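Local coordinates for cellulosomal-scaffolding protein A (Clostridium thermocellum, PDB 4B9F) that probably binds crystalline cellulose as the family 3a carbohydrate-binding module of the scaffoldin that organises the cellulosome, at residues A58-S63 / A105-Q110. Residues are numbered along the deposited sequence; the frame is centred on the assembly and turned at random.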
loop_
_atom_site.group_PDB
_atom_site.type_symbol
_atom_site.label_atom_id
_atom_site.label_comp_id
_atom_site.label_asym_id
_atom_site.label_seq_id
_atom_site.Cartn_x
_atom_site.Cartn_y
_atom_site.Cartn_z
ATOM N N ALA A 58 -5.591 -5.731 -8.431
ATOM C CA ALA A 58 -4.687 -6.521 -7.598
ATOM C C ALA A 58 -4.748 -7.963 -8.038
ATOM O O ALA A 58 -5.807 -8.461 -8.431
ATOM C CB ALA A 58 -5.052 -6.402 -6.123
ATOM N N ALA A 59 -3.615 -8.644 -7.952
ATOM C CA ALA A 59 -3.579 -10.047 -8.321
ATOM C C ALA A 59 -2.510 -10.772 -7.542
ATOM O O ALA A 59 -1.475 -10.188 -7.188
ATOM C CB ALA A 59 -3.361 -10.219 -9.834
ATOM N N ILE A 60 -2.778 -12.042 -7.265
ATOM C CA ILE A 60 -1.778 -12.936 -6.696
ATOM C C ILE A 60 -1.192 -13.745 -7.840
ATOM O O ILE A 60 -1.927 -14.407 -8.587
ATOM C CB ILE A 60 -2.386 -13.882 -5.638
ATOM C CG1 ILE A 60 -3.040 -13.072 -4.511
ATOM C CG2 ILE A 60 -1.320 -14.825 -5.096
ATOM C CD1 ILE A 60 -3.857 -13.927 -3.532
ATOM N N ILE A 61 0.126 -13.660 -7.990
ATOM C CA ILE A 61 0.828 -14.358 -9.051
ATOM C C ILE A 61 1.627 -15.493 -8.432
ATOM O O ILE A 61 2.489 -15.263 -7.580
ATOM C CB ILE A 61 1.785 -13.410 -9.801
ATOM C CG1 ILE A 61 1.035 -12.156 -10.273
ATOM C CG2 ILE A 61 2.480 -14.145 -10.947
ATOM C CD1 ILE A 61 -0.159 -12.430 -11.176
ATOM N N GLY A 62 1.334 -16.723 -8.845
ATOM C CA GLY A 62 2.008 -17.877 -8.291
ATOM C C GLY A 62 3.437 -17.980 -8.766
ATOM O O GLY A 62 3.860 -17.281 -9.695
ATOM N N SER A 63 4.184 -18.879 -8.147
ATOM C CA SER A 63 5.579 -19.069 -8.532
ATOM C C SER A 63 5.742 -19.565 -9.976
ATOM O O SER A 63 6.796 -19.359 -10.592
ATOM C CB SER A 63 6.273 -20.021 -7.559
ATOM O OG SER A 63 5.692 -21.308 -7.628
ATOM N N ALA A 105 5.442 -16.788 -4.324
ATOM C CA ALA A 105 4.356 -16.041 -4.954
ATOM C C ALA A 105 4.460 -14.569 -4.583
ATOM O O ALA A 105 5.086 -14.212 -3.588
ATOM C CB ALA A 105 2.999 -16.602 -4.519
ATOM N N HIS A 106 3.826 -13.709 -5.372
ATOM C CA HIS A 106 3.730 -12.305 -4.990
ATOM C C HIS A 106 2.326 -11.779 -5.198
ATOM O O HIS A 106 1.549 -12.352 -5.967
ATOM C CB HIS A 106 4.767 -11.429 -5.712
ATOM C CG HIS A 106 4.535 -11.269 -7.184
ATOM N ND1 HIS A 106 5.095 -12.109 -8.123
ATOM C CD2 HIS A 106 3.840 -10.337 -7.880
ATOM C CE1 HIS A 106 4.747 -11.709 -9.334
ATOM N NE2 HIS A 106 3.984 -10.635 -9.214
ATOM N N VAL A 107 2.001 -10.702 -4.489
ATOM C CA VAL A 107 0.741 -10.007 -4.698
ATOM C C VAL A 107 1.057 -8.578 -5.103
ATOM O O VAL A 107 1.920 -7.923 -4.501
ATOM C CB VAL A 107 -0.200 -10.087 -3.452
ATOM C CG1 VAL A 107 0.469 -9.541 -2.193
ATOM C CG2 VAL A 107 -1.520 -9.386 -3.724
ATOM N N GLN A 108 0.387 -8.115 -6.158
ATOM C CA GLN A 108 0.578 -6.760 -6.647
ATOM C C GLN A 108 -0.708 -5.992 -6.423
ATOM O O GLN A 108 -1.788 -6.499 -6.722
ATOM C CB GLN A 108 0.921 -6.781 -8.129
ATOM C CG GLN A 108 1.157 -5.417 -8.735
ATOM C CD GLN A 108 1.863 -5.512 -10.075
ATOM O OE1 GLN A 108 2.827 -6.272 -10.226
ATOM N NE2 GLN A 108 1.385 -4.755 -11.056
ATOM N N ILE A 109 -0.583 -4.782 -5.888
ATOM C CA ILE A 109 -1.732 -3.951 -5.529
ATOM C C ILE A 109 -1.568 -2.562 -6.111
ATOM O O ILE A 109 -0.597 -1.867 -5.814
ATOM C CB ILE A 109 -1.879 -3.820 -3.992
ATOM C CG1 ILE A 109 -1.972 -5.206 -3.347
ATOM C CG2 ILE A 109 -3.081 -2.933 -3.635
ATOM C CD1 ILE A 109 -0.689 -5.619 -2.604
ATOM N N GLN A 110 -2.520 -2.163 -6.943
ATOM C CA GLN A 110 -2.500 -0.839 -7.549
ATOM C C GLN A 110 -3.587 -0.024 -6.859
ATOM O O GLN A 110 -4.766 -0.111 -7.199
ATOM C CB GLN A 110 -2.679 -0.968 -9.064
ATOM C CG GLN A 110 -1.572 -1.869 -9.607
ATOM C CD GLN A 110 -1.588 -2.133 -11.095
ATOM O OE1 GLN A 110 -0.973 -3.094 -11.535
ATOM N NE2 GLN A 110 -2.265 -1.284 -11.875
#
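The imidazole of His106 carries the side chain of Ile61 on one face: CB of Ile61 stands 3.7 Å from the ring centroid, 25° off the normal, a CH-pi contact displaced toward the CE1 and NE2 rim. Both branches of the isoleucine join in, CG1 reaching NE2 at 3.5 Å and CG2 lying near CE1. A chi1 of 69° puts the histidine CG between its own backbone N and carbonyl carbon, from where the ring comes alongside Ile61, both side chains pointing the same way. Lys23 and Thr25 of strand 20-26 also touch this histidine, while Tyr67 touches Ile61 from strand 67-69.

The two backbones from which these side chains rise pair antiparallel. Ile61 and His106 form one hydrogen-bonded pair, Ile61 N giving to His106 O at 2.8 Å and His106 N returning to Ile61 O; Ala59 and Gln108 form the next, with Gln108 N 3.0 Å from Ala59 O. That same carbonyl oxygen has Val107 CA close by, a weak CA-H...O contact. Between them lies the non-hydrogen-bonded pair Ile60 and Val107, whose side chains cross obliquely on the opposite face, CG1 of Ile60 4.1 Å from CG2 of Val107. On that face too, Ala58 CB rests 4.3 Å from Ile109 CG1. Within strand 106-115 itself, on the histidine face, Gln108 NE2 donates to Gln110 OE1 at 2.9 Å.

Strands 51-61 and 106-115 are adjacent inner strands of one antiparallel sheet of the beta-sandwich. Four N-H...O bonds fix their register. The aliphatic, largely buried side faces inward; the more polar side, with Tyr67 and His57 beside it, probably helps form the flat surface with which family 3a modules bind cellulose.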